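Local coordinates for protein putative NAD(P)H:FMN oxidoreductase (Porphyromonas gingivalis W83, PDB 3GE5) that binds flavin mononucleotide and, as a member of the nitroreductase family, probably works as an NAD(P)H-dependent flavin oxidoreductase, at residues C89-F95 against T143-D149; F43-E49 against A170-P176; F33-R37 against M132-S137. One frame throughout, in Å; residues are numbered along the deposited sequence.

Contact 1: residues C89-F95 against T143-D149; sequences CSQQPWF and TWVCAFD. With FMN (flavin mononucleotide), chain C; EDO (1,2-ethanediol), chain I.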
# COMPACT_ATOMS: atom_id res chain seq x y z
N CYS A 89 -24.26 3.42 1.26
CA CYS A 89 -23.23 3.27 0.23
C CYS A 89 -22.80 1.82 -0.01
O CYS A 89 -22.15 1.54 -1.00
CB CYS A 89 -22.03 4.15 0.55
SG CYS A 89 -22.36 5.93 0.53
N SER A 90 -23.13 0.93 0.92
CA SER A 90 -22.79 -0.49 0.82
C SER A 90 -24.00 -1.40 0.82
O SER A 90 -24.98 -1.14 1.52
CB SER A 90 -21.86 -0.90 1.97
OG SER A 90 -21.60 -2.29 1.97
N GLN A 91 -23.90 -2.50 0.07
CA GLN A 91 -24.86 -3.58 0.09
C GLN A 91 -24.33 -4.84 0.78
O GLN A 91 -25.01 -5.87 0.81
CB GLN A 91 -25.28 -3.91 -1.34
CG GLN A 91 -25.89 -2.71 -2.09
CD GLN A 91 -27.08 -2.14 -1.38
OE1 GLN A 91 -27.86 -2.87 -0.76
NE2 GLN A 91 -27.23 -0.83 -1.46
N GLN A 92 -23.14 -4.77 1.36
CA GLN A 92 -22.59 -5.91 2.08
C GLN A 92 -23.14 -5.90 3.49
O GLN A 92 -22.97 -4.92 4.22
CB GLN A 92 -21.06 -5.85 2.08
CG GLN A 92 -20.50 -5.97 0.65
CD GLN A 92 -18.99 -5.96 0.57
OE1 GLN A 92 -18.30 -5.38 1.41
NE2 GLN A 92 -18.46 -6.54 -0.51
N PRO A 93 -23.83 -6.98 3.89
CA PRO A 93 -24.48 -6.95 5.21
C PRO A 93 -23.61 -6.60 6.43
O PRO A 93 -24.08 -5.96 7.36
CB PRO A 93 -25.06 -8.37 5.34
CG PRO A 93 -25.31 -8.78 3.92
CD PRO A 93 -24.18 -8.20 3.14
N TRP A 94 -22.34 -7.01 6.44
CA TRP A 94 -21.47 -6.73 7.58
C TRP A 94 -21.13 -5.25 7.74
O TRP A 94 -20.85 -4.78 8.84
CB TRP A 94 -20.17 -7.54 7.48
CG TRP A 94 -19.25 -7.04 6.41
CD1 TRP A 94 -19.23 -7.43 5.10
CD2 TRP A 94 -18.24 -6.03 6.54
NE1 TRP A 94 -18.30 -6.73 4.41
CE2 TRP A 94 -17.65 -5.87 5.26
CE3 TRP A 94 -17.77 -5.22 7.61
CZ2 TRP A 94 -16.63 -4.94 5.02
CZ3 TRP A 94 -16.74 -4.32 7.36
CH2 TRP A 94 -16.19 -4.19 6.07
N PHE A 95 -21.12 -4.50 6.63
CA PHE A 95 -20.55 -3.15 6.61
C PHE A 95 -21.08 -2.17 7.65
O PHE A 95 -20.31 -1.45 8.29
CB PHE A 95 -20.71 -2.57 5.19
CG PHE A 95 -20.16 -1.17 5.03
CD1 PHE A 95 -20.96 -0.06 5.24
CD2 PHE A 95 -18.84 -0.96 4.63
CE1 PHE A 95 -20.46 1.22 5.07
CE2 PHE A 95 -18.33 0.34 4.48
CZ PHE A 95 -19.16 1.42 4.67
N THR A 143 -11.22 -4.11 7.96
CA THR A 143 -11.31 -4.54 6.56
C THR A 143 -11.22 -3.34 5.65
O THR A 143 -11.83 -2.31 5.90
CB THR A 143 -12.64 -5.36 6.29
OG1 THR A 143 -12.64 -6.53 7.09
CG2 THR A 143 -12.79 -5.74 4.82
N TRP A 144 -10.40 -3.48 4.63
CA TRP A 144 -10.32 -2.52 3.53
C TRP A 144 -11.52 -2.69 2.65
O TRP A 144 -11.81 -3.82 2.23
CB TRP A 144 -9.07 -2.83 2.74
CG TRP A 144 -8.63 -1.85 1.68
CD1 TRP A 144 -9.40 -1.23 0.71
CD2 TRP A 144 -7.29 -1.47 1.43
NE1 TRP A 144 -8.59 -0.46 -0.10
CE2 TRP A 144 -7.29 -0.59 0.31
CE3 TRP A 144 -6.07 -1.77 2.05
CZ2 TRP A 144 -6.13 0.01 -0.16
CZ3 TRP A 144 -4.89 -1.17 1.54
CH2 TRP A 144 -4.96 -0.29 0.45
N VAL A 145 -12.23 -1.60 2.36
CA VAL A 145 -13.50 -1.63 1.58
C VAL A 145 -13.40 -0.75 0.31
O VAL A 145 -13.12 0.45 0.37
CB VAL A 145 -14.73 -1.16 2.41
CG1 VAL A 145 -15.98 -1.22 1.57
CG2 VAL A 145 -14.84 -2.04 3.71
N CYS A 146 -13.63 -1.39 -0.85
CA CYS A 146 -13.78 -0.68 -2.14
C CYS A 146 -15.14 -0.94 -2.78
O CYS A 146 -15.52 -0.21 -3.71
CB CYS A 146 -12.68 -1.10 -3.08
SG CYS A 146 -11.06 -0.42 -2.62
N ALA A 147 -15.91 -1.91 -2.26
CA ALA A 147 -17.25 -2.18 -2.82
C ALA A 147 -18.27 -1.23 -2.17
O ALA A 147 -18.97 -1.61 -1.25
CB ALA A 147 -17.66 -3.67 -2.64
N PHE A 148 -18.36 -0.01 -2.70
CA PHE A 148 -19.31 0.98 -2.25
C PHE A 148 -19.62 1.95 -3.37
O PHE A 148 -18.88 2.04 -4.32
CB PHE A 148 -18.86 1.73 -0.99
CG PHE A 148 -17.64 2.61 -1.16
CD1 PHE A 148 -16.37 2.09 -1.02
CD2 PHE A 148 -17.79 3.99 -1.39
CE1 PHE A 148 -15.24 2.89 -1.22
CE2 PHE A 148 -16.68 4.78 -1.53
CZ PHE A 148 -15.40 4.23 -1.45
N ASP A 149 -20.76 2.63 -3.24
CA ASP A 149 -21.26 3.55 -4.27
C ASP A 149 -20.49 4.88 -4.07
O ASP A 149 -20.79 5.68 -3.19
CB ASP A 149 -22.77 3.73 -4.11
CG ASP A 149 -23.38 4.63 -5.17
OD1 ASP A 149 -22.63 5.45 -5.76
OD2 ASP A 149 -24.63 4.52 -5.38
N1 FMN C . -13.71 -7.19 1.83
C2 FMN C . -15.04 -6.91 1.88
O2 FMN C . -15.80 -7.59 2.58
N3 FMN C . -15.58 -5.87 1.14
C4 FMN C . -14.80 -5.07 0.31
O4 FMN C . -15.32 -4.14 -0.38
C4A FMN C . -13.44 -5.36 0.26
N5 FMN C . -12.65 -4.61 -0.59
C5A FMN C . -11.30 -4.78 -0.56
C6 FMN C . -10.52 -3.92 -1.34
C7 FMN C . -9.13 -4.05 -1.30
C7M FMN C . -8.25 -3.18 -2.13
C8 FMN C . -8.54 -5.01 -0.47
C8M FMN C . -7.06 -5.15 -0.39
C9 FMN C . -9.32 -5.87 0.27
C9A FMN C . -10.71 -5.77 0.26
N10 FMN C . -11.53 -6.63 1.02
C10 FMN C . -12.88 -6.41 1.03
C1' FMN C . -10.93 -7.60 2.00
C2' FMN C . -10.44 -8.81 1.22
O2' FMN C . -11.53 -9.68 0.98
C3' FMN C . -9.30 -9.54 1.93
O3' FMN C . -8.23 -8.62 2.19
C4' FMN C . -8.79 -10.78 1.17
O4' FMN C . -9.79 -11.79 1.04
C5' FMN C . -7.57 -11.42 1.85
O5' FMN C . -7.94 -11.84 3.14
P FMN C . -7.09 -11.39 4.39
O1P FMN C . -7.21 -9.88 4.42
O2P FMN C . -5.65 -11.83 4.23
O3P FMN C . -7.82 -11.95 5.59
C1 EDO I . -21.41 -10.74 5.21
O1 EDO I . -21.77 -9.41 4.94
C2 EDO I . -22.29 -11.32 6.30
O2 EDO I . -22.26 -10.47 7.45
O HOH W 1 -19.06 -2.74 1.35
O HOH W 2 -21.48 -2.84 -1.60

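Contact 2: residues F43-E49 against A170-P176; sequences FIDRPVE and ALGYGDP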
# COMPACT_ATOMS: atom_id res chain seq x y z
N PHE A 43 -17.52 -7.01 14.84
CA PHE A 43 -16.90 -6.19 15.87
C PHE A 43 -17.68 -6.24 17.18
O PHE A 43 -18.88 -6.52 17.18
CB PHE A 43 -16.85 -4.74 15.38
CG PHE A 43 -16.09 -4.57 14.09
CD1 PHE A 43 -14.70 -4.43 14.12
CD2 PHE A 43 -16.74 -4.60 12.87
CE1 PHE A 43 -13.96 -4.30 12.93
CE2 PHE A 43 -16.01 -4.46 11.67
CZ PHE A 43 -14.62 -4.33 11.70
N ILE A 44 -17.00 -5.98 18.29
CA ILE A 44 -17.67 -5.84 19.59
C ILE A 44 -17.90 -4.35 19.86
O ILE A 44 -17.43 -3.50 19.12
CB ILE A 44 -16.89 -6.53 20.72
CG1 ILE A 44 -15.46 -5.94 20.81
CG2 ILE A 44 -16.84 -8.02 20.47
CD1 ILE A 44 -14.61 -6.50 21.95
N ASP A 45 -18.64 -4.06 20.93
CA ASP A 45 -18.99 -2.68 21.26
C ASP A 45 -17.89 -1.83 21.87
O ASP A 45 -18.04 -0.62 22.00
CB ASP A 45 -20.21 -2.69 22.21
CG ASP A 45 -21.47 -3.09 21.50
OD1 ASP A 45 -21.46 -3.07 20.24
OD2 ASP A 45 -22.48 -3.41 22.18
N ARG A 46 -16.78 -2.44 22.25
CA ARG A 46 -15.76 -1.70 22.95
C ARG A 46 -15.37 -0.44 22.17
O ARG A 46 -15.04 -0.53 21.00
CB ARG A 46 -14.55 -2.58 23.17
CG ARG A 46 -13.47 -1.93 24.02
CD ARG A 46 -12.35 -2.89 24.27
NE ARG A 46 -11.16 -2.16 24.68
CZ ARG A 46 -9.96 -2.72 24.85
NH1 ARG A 46 -9.77 -4.02 24.66
NH2 ARG A 46 -8.94 -1.95 25.24
N PRO A 47 -15.44 0.73 22.80
CA PRO A 47 -14.99 1.91 22.08
C PRO A 47 -13.49 1.90 21.79
O PRO A 47 -12.67 1.43 22.61
CB PRO A 47 -15.34 3.07 23.03
CG PRO A 47 -15.71 2.48 24.30
CD PRO A 47 -15.96 1.04 24.14
N VAL A 48 -13.16 2.40 20.61
CA VAL A 48 -11.76 2.57 20.19
C VAL A 48 -11.18 3.80 20.88
O VAL A 48 -11.72 4.90 20.79
CB VAL A 48 -11.66 2.67 18.66
CG1 VAL A 48 -10.22 2.91 18.21
CG2 VAL A 48 -12.24 1.39 18.01
N GLU A 49 -10.06 3.62 21.58
CA GLU A 49 -9.43 4.72 22.31
C GLU A 49 -9.02 5.81 21.34
O GLU A 49 -8.50 5.53 20.27
CB GLU A 49 -8.21 4.24 23.09
CG GLU A 49 -8.51 3.32 24.24
CD GLU A 49 -8.61 1.84 23.85
OE1 GLU A 49 -8.75 1.50 22.65
OE2 GLU A 49 -8.53 1.01 24.77
N ALA A 170 -12.66 0.13 7.38
CA ALA A 170 -13.66 -0.16 8.41
C ALA A 170 -12.96 -0.87 9.58
O ALA A 170 -12.29 -1.86 9.37
CB ALA A 170 -14.77 -1.04 7.86
N LEU A 171 -13.07 -0.30 10.78
CA LEU A 171 -12.24 -0.75 11.91
C LEU A 171 -12.95 -0.68 13.26
O LEU A 171 -13.91 0.05 13.44
CB LEU A 171 -10.91 0.04 11.97
CG LEU A 171 -11.02 1.51 12.35
CD1 LEU A 171 -10.64 1.74 13.80
CD2 LEU A 171 -10.11 2.33 11.40
N GLY A 172 -12.42 -1.46 14.19
CA GLY A 172 -12.92 -1.53 15.55
C GLY A 172 -12.25 -2.68 16.28
O GLY A 172 -11.30 -3.31 15.76
N TYR A 173 -12.72 -2.98 17.48
CA TYR A 173 -12.29 -4.19 18.16
C TYR A 173 -13.04 -5.37 17.59
O TYR A 173 -14.27 -5.39 17.57
CB TYR A 173 -12.47 -4.10 19.68
CG TYR A 173 -11.41 -3.26 20.35
CD1 TYR A 173 -10.13 -3.77 20.55
CD2 TYR A 173 -11.68 -1.96 20.75
CE1 TYR A 173 -9.14 -3.01 21.14
CE2 TYR A 173 -10.70 -1.18 21.33
CZ TYR A 173 -9.43 -1.71 21.54
OH TYR A 173 -8.43 -0.96 22.12
N GLY A 174 -12.30 -6.36 17.09
CA GLY A 174 -12.93 -7.54 16.52
C GLY A 174 -13.65 -8.41 17.54
O GLY A 174 -13.30 -8.45 18.71
N ASP A 175 -14.67 -9.12 17.07
CA ASP A 175 -15.33 -10.11 17.89
C ASP A 175 -14.48 -11.37 17.94
O ASP A 175 -14.32 -12.07 16.93
CB ASP A 175 -16.70 -10.41 17.30
CG ASP A 175 -17.52 -11.34 18.18
OD1 ASP A 175 -16.96 -12.04 19.05
OD2 ASP A 175 -18.75 -11.33 17.98
N PRO A 176 -13.93 -11.67 19.12
CA PRO A 176 -12.97 -12.78 19.21
C PRO A 176 -13.60 -14.17 19.02
O PRO A 176 -12.88 -15.14 18.88
CB PRO A 176 -12.38 -12.63 20.62
CG PRO A 176 -13.47 -11.95 21.41
CD PRO A 176 -14.17 -11.03 20.43
O HOH W 3 -15.13 -1.90 18.69

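Contact 3: residues F33-R37 against M132-S137; sequences FFRTR and MLEAHS. With FMN (flavin mononucleotide), chain C; SO4 (sulfate ion), chain F.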
# COMPACT_ATOMS: atom_id res chain seq x y z
N PHE A 33 3.80 -10.31 12.21
CA PHE A 33 3.02 -9.10 11.98
C PHE A 33 2.10 -9.23 10.76
O PHE A 33 0.88 -9.20 10.91
CB PHE A 33 3.95 -7.90 11.89
CG PHE A 33 3.20 -6.59 11.84
CD1 PHE A 33 2.49 -6.14 12.93
CD2 PHE A 33 3.14 -5.89 10.66
CE1 PHE A 33 1.76 -4.93 12.83
CE2 PHE A 33 2.43 -4.71 10.57
CZ PHE A 33 1.76 -4.24 11.65
N PHE A 34 2.65 -9.38 9.56
CA PHE A 34 1.77 -9.52 8.40
C PHE A 34 0.81 -10.73 8.50
O PHE A 34 -0.41 -10.59 8.32
CB PHE A 34 2.58 -9.69 7.09
CG PHE A 34 3.32 -8.45 6.63
CD1 PHE A 34 2.79 -7.15 6.80
CD2 PHE A 34 4.50 -8.59 5.90
CE1 PHE A 34 3.46 -6.02 6.29
CE2 PHE A 34 5.18 -7.48 5.40
CZ PHE A 34 4.69 -6.20 5.63
N ARG A 35 1.35 -11.90 8.81
CA ARG A 35 0.53 -13.12 8.82
C ARG A 35 -0.48 -13.22 9.93
O ARG A 35 -1.43 -14.01 9.81
CB ARG A 35 1.39 -14.38 8.76
CG ARG A 35 2.11 -14.50 7.43
CD ARG A 35 1.16 -14.74 6.26
NE ARG A 35 0.23 -15.83 6.50
CZ ARG A 35 0.45 -17.11 6.20
NH1 ARG A 35 1.59 -17.49 5.66
NH2 ARG A 35 -0.47 -18.02 6.53
N THR A 36 -0.32 -12.44 11.00
CA THR A 36 -1.28 -12.46 12.10
C THR A 36 -2.50 -11.57 11.80
O THR A 36 -3.46 -11.58 12.56
CB THR A 36 -0.66 -12.03 13.43
OG1 THR A 36 -0.06 -10.75 13.27
CG2 THR A 36 0.39 -13.06 13.93
N ARG A 37 -2.45 -10.78 10.70
CA ARG A 37 -3.57 -9.93 10.28
C ARG A 37 -4.46 -10.67 9.28
O ARG A 37 -4.02 -11.05 8.19
CB ARG A 37 -3.05 -8.66 9.59
CG ARG A 37 -4.17 -7.67 9.25
CD ARG A 37 -3.92 -6.84 7.98
NE ARG A 37 -3.67 -7.69 6.83
CZ ARG A 37 -4.60 -8.31 6.11
NH1 ARG A 37 -5.91 -8.12 6.34
NH2 ARG A 37 -4.22 -9.15 5.17
N MSE A 132 -4.10 0.46 7.83
CA MSE A 132 -4.48 -0.94 8.11
C MSE A 132 -3.46 -1.61 9.03
O MSE A 132 -3.80 -2.26 10.03
CB MSE A 132 -4.58 -1.72 6.79
CG MSE A 132 -4.87 -3.18 6.95
SE MSE A 132 -5.03 -4.14 5.29
CE MSE A 132 -3.19 -4.01 4.70
N LEU A 133 -2.19 -1.50 8.67
CA LEU A 133 -1.10 -2.08 9.48
C LEU A 133 -1.00 -1.44 10.86
O LEU A 133 -0.84 -2.15 11.88
CB LEU A 133 0.21 -1.97 8.69
CG LEU A 133 0.26 -2.79 7.39
CD1 LEU A 133 1.60 -2.50 6.63
CD2 LEU A 133 0.09 -4.29 7.65
N GLU A 134 -1.16 -0.13 10.92
CA GLU A 134 -1.14 0.53 12.22
C GLU A 134 -2.28 0.04 13.13
O GLU A 134 -2.04 -0.23 14.32
CB GLU A 134 -1.21 2.05 12.03
CG GLU A 134 -1.11 2.83 13.36
CD GLU A 134 0.29 2.69 14.04
OE1 GLU A 134 1.27 2.29 13.36
OE2 GLU A 134 0.43 3.01 15.27
N ALA A 135 -3.49 -0.06 12.59
CA ALA A 135 -4.66 -0.59 13.34
C ALA A 135 -4.34 -2.00 13.88
O ALA A 135 -4.56 -2.29 15.08
CB ALA A 135 -5.94 -0.58 12.46
N HIS A 136 -3.77 -2.85 13.02
CA HIS A 136 -3.38 -4.21 13.40
C HIS A 136 -2.38 -4.17 14.56
O HIS A 136 -2.49 -4.94 15.54
CB HIS A 136 -2.81 -4.93 12.20
CG HIS A 136 -2.37 -6.33 12.48
ND1 HIS A 136 -3.21 -7.26 13.06
CD2 HIS A 136 -1.18 -6.95 12.29
CE1 HIS A 136 -2.55 -8.40 13.21
NE2 HIS A 136 -1.32 -8.23 12.75
N SER A 137 -1.39 -3.27 14.46
CA SER A 137 -0.34 -3.17 15.52
C SER A 137 -0.89 -2.76 16.87
O SER A 137 -0.26 -3.01 17.91
CB SER A 137 0.76 -2.15 15.10
OG SER A 137 0.38 -0.77 15.32
N1 FMN C . -13.71 -7.19 1.83
C2 FMN C . -15.04 -6.91 1.88
O2 FMN C . -15.80 -7.59 2.58
N3 FMN C . -15.58 -5.87 1.14
C4 FMN C . -14.80 -5.07 0.31
O4 FMN C . -15.32 -4.14 -0.38
C4A FMN C . -13.44 -5.36 0.26
N5 FMN C . -12.65 -4.61 -0.59
C5A FMN C . -11.30 -4.78 -0.56
C6 FMN C . -10.52 -3.92 -1.34
C7 FMN C . -9.13 -4.05 -1.30
C7M FMN C . -8.25 -3.18 -2.13
C8 FMN C . -8.54 -5.01 -0.47
C8M FMN C . -7.06 -5.15 -0.39
C9 FMN C . -9.32 -5.87 0.27
C9A FMN C . -10.71 -5.77 0.26
N10 FMN C . -11.53 -6.63 1.02
C10 FMN C . -12.88 -6.41 1.03
C1' FMN C . -10.93 -7.60 2.00
C2' FMN C . -10.44 -8.81 1.22
O2' FMN C . -11.53 -9.68 0.98
C3' FMN C . -9.30 -9.54 1.93
O3' FMN C . -8.23 -8.62 2.19
C4' FMN C . -8.79 -10.78 1.17
O4' FMN C . -9.79 -11.79 1.04
C5' FMN C . -7.57 -11.42 1.85
O5' FMN C . -7.94 -11.84 3.14
P FMN C . -7.09 -11.39 4.39
O1P FMN C . -7.21 -9.88 4.42
O2P FMN C . -5.65 -11.83 4.23
O3P FMN C . -7.82 -11.95 5.59
S SO4 F . 1.00 -21.33 5.71
O1 SO4 F . 1.16 -22.59 5.00
O2 SO4 F . 1.11 -21.41 7.17
O3 SO4 F . -0.31 -20.76 5.45
O4 SO4 F . 2.04 -20.48 5.14

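Contact 1: residues C89-F95 against T143-D149
Val145 on strand 141-145 is the bump of this contact, its two methyls dividing two aromatic rings of the 89-95 loop. CG2 sits against the indole rim of Trp94, 3.5 Å from CH2 and near the ring plane, while CG1 meets CE2 of Phe95 at 4.1 Å. Thr143, two residues back on the strand, adds a second bump, its CB also touching Trp94 CH2. Trp94 reaches them with CG between its backbone N and carbonyl carbon (chi1 72°), within a type I turn from Gln92 to Phe95. Further along, the methyl of Ala147 packs beside the Gln92 amide, 3.7 Å from NE2, and Phe148 CB rests near Cys89, whose carbonyl O receives the Asp149 N-H on an in-plane lone pair at 2.9 Å. A water joins Ser90 OG, Ala147 O and Gln92 OE1, which also accepts from Trp94 NE1 above its carbonyl plane. Between the two segments lies the flavin edge: N3 donates to Gln92 OE1 in a nearly straight bond (2.8 Å, 177°), and O4 accepts from Ala147 N at 3.0 Å and from Cys146 N. The backbone N-H groups at O4 would be expected to stabilise negative charge gathering there, as on reduction.

Contact 2: residues F43-E49 against A170-P176
Tyr173 OH donates a short hydrogen bond of 2.5 Å to Glu49 OE1, on the syn lone pair of the carboxylate, and the same hydroxyl is also hydrogen-bonded to Lys52 at the start of helix 50-62. The carboxylate meets the phenol at its edge, with the two planes 69° apart. Its other oxygen, OE2, forms a salt bridge with Arg46 NH2 at 3.0 Å, so Glu49 ties together the two groups that lie on one another. Arg46, extended from CG to NE with CG anti to the backbone N (chi1 -175°), runs over one face of the tyrosine: CD makes a CH-pi contact, and the guanidinium lies flat on the ring, planes 10° apart and CZ 3.9 Å from the ring centroid, a cation-pi stack. Pro47 O approaches the ring edge.

At the other end, Ile44 N bonds to Tyr173 O at 2.9 Å, beside a single backbone bridge of Phe43 with Gly174. Ile44 CG1 packs on Tyr173 CB, 3.7 Å away, while CG2 leans on Asp175. The Phe43 ring runs back along the strand, CE1 lying 3.5 Å from Gly172 N, where the glycine leaves room for it. A water bridges Ile44 O, Arg46 O and Tyr173 N. The loop leading into helix 50-62 is thereby clasped to the chain where it leaves strand 163-172, an inner strand of the antiparallel sheet in this nitroreductase-family fold.

Contact 3: residues F33-R37 against M132-S137
A type I turn from Phe34 to Arg37, where the chain leaves helix 29-34, faces the last turns of helix 120-137, with the CA atoms of Arg37 and His136 6.5 Å apart. Phe33, Thr36 and Arg37 all meet the side chain of His136. With CG anti to its backbone N (chi1 180°), its imidazole enters the turn, and NE2 donates to Thr36 OG1 at 2.9 Å, the hydroxyl lying in the ring plane; a weak second bond from NE2 goes to Phe33 O. Arg37 CB stands over the centre of one imidazole face, 3.5 Å from the ring centroid, in a CH-pi contact. CD2 of the same imidazole lies over a face of the Phe33 ring, 3.6 Å from CE1, the two rings oblique with their planes 49° apart.

This turn belongs to the FMN phosphate site of the nitroreductase-family fold. Past the histidine, the Arg37 chain bends at chi2 and chi3 (chi3 56°) and brings its guanidinium edge-on to the phosphate: NH1 gives a bond of 2.9 Å to FMN O1P, and NH2 is shared between O1P and O2P. The selenium of Met132, a selenomethionine, lies over one face of that guanidinium, and Met132 CG touches Arg37 CD. Arg186 also bonds to the FMN.

Leu133 fills the space beside both phenylalanines. Its CD2 approaches Phe33 CE2 at 3.8 Å, and CD1 meets the Phe34 ring at its edge, 4.0 Å from CE1. The dimer interface passes here too: the Phe34 ring stacks on Tyr130 of the second subunit, and Leu133 packs against Leu133 of that subunit.

Overall arrangement
The segments come in the chain order 33-37, 43-49, 89-95, 132-137, 143-149 and 170-176, so contact 2 brackets contact 1 and contact 3 alternates with both. Contacts 1 and 2 have centres about 17 Å apart and share the sheet through neighbouring strands 141-145 and 163-172; Thr143 N probably hydrogen-bonds to Ala170 O (2.9 Å). Contact 3, about 20 Å from contact 1 between centres, joins it through Trp144 packing on Met132. Contacts 2 and 3 do not touch (centres about 15 Å, nearest atoms about 5 Å apart). Contacts 1 and 3 hold opposite ends of one FMN, isoalloxazine and phosphate, and touch the second subunit, placing the cofactor site by the dimer interface.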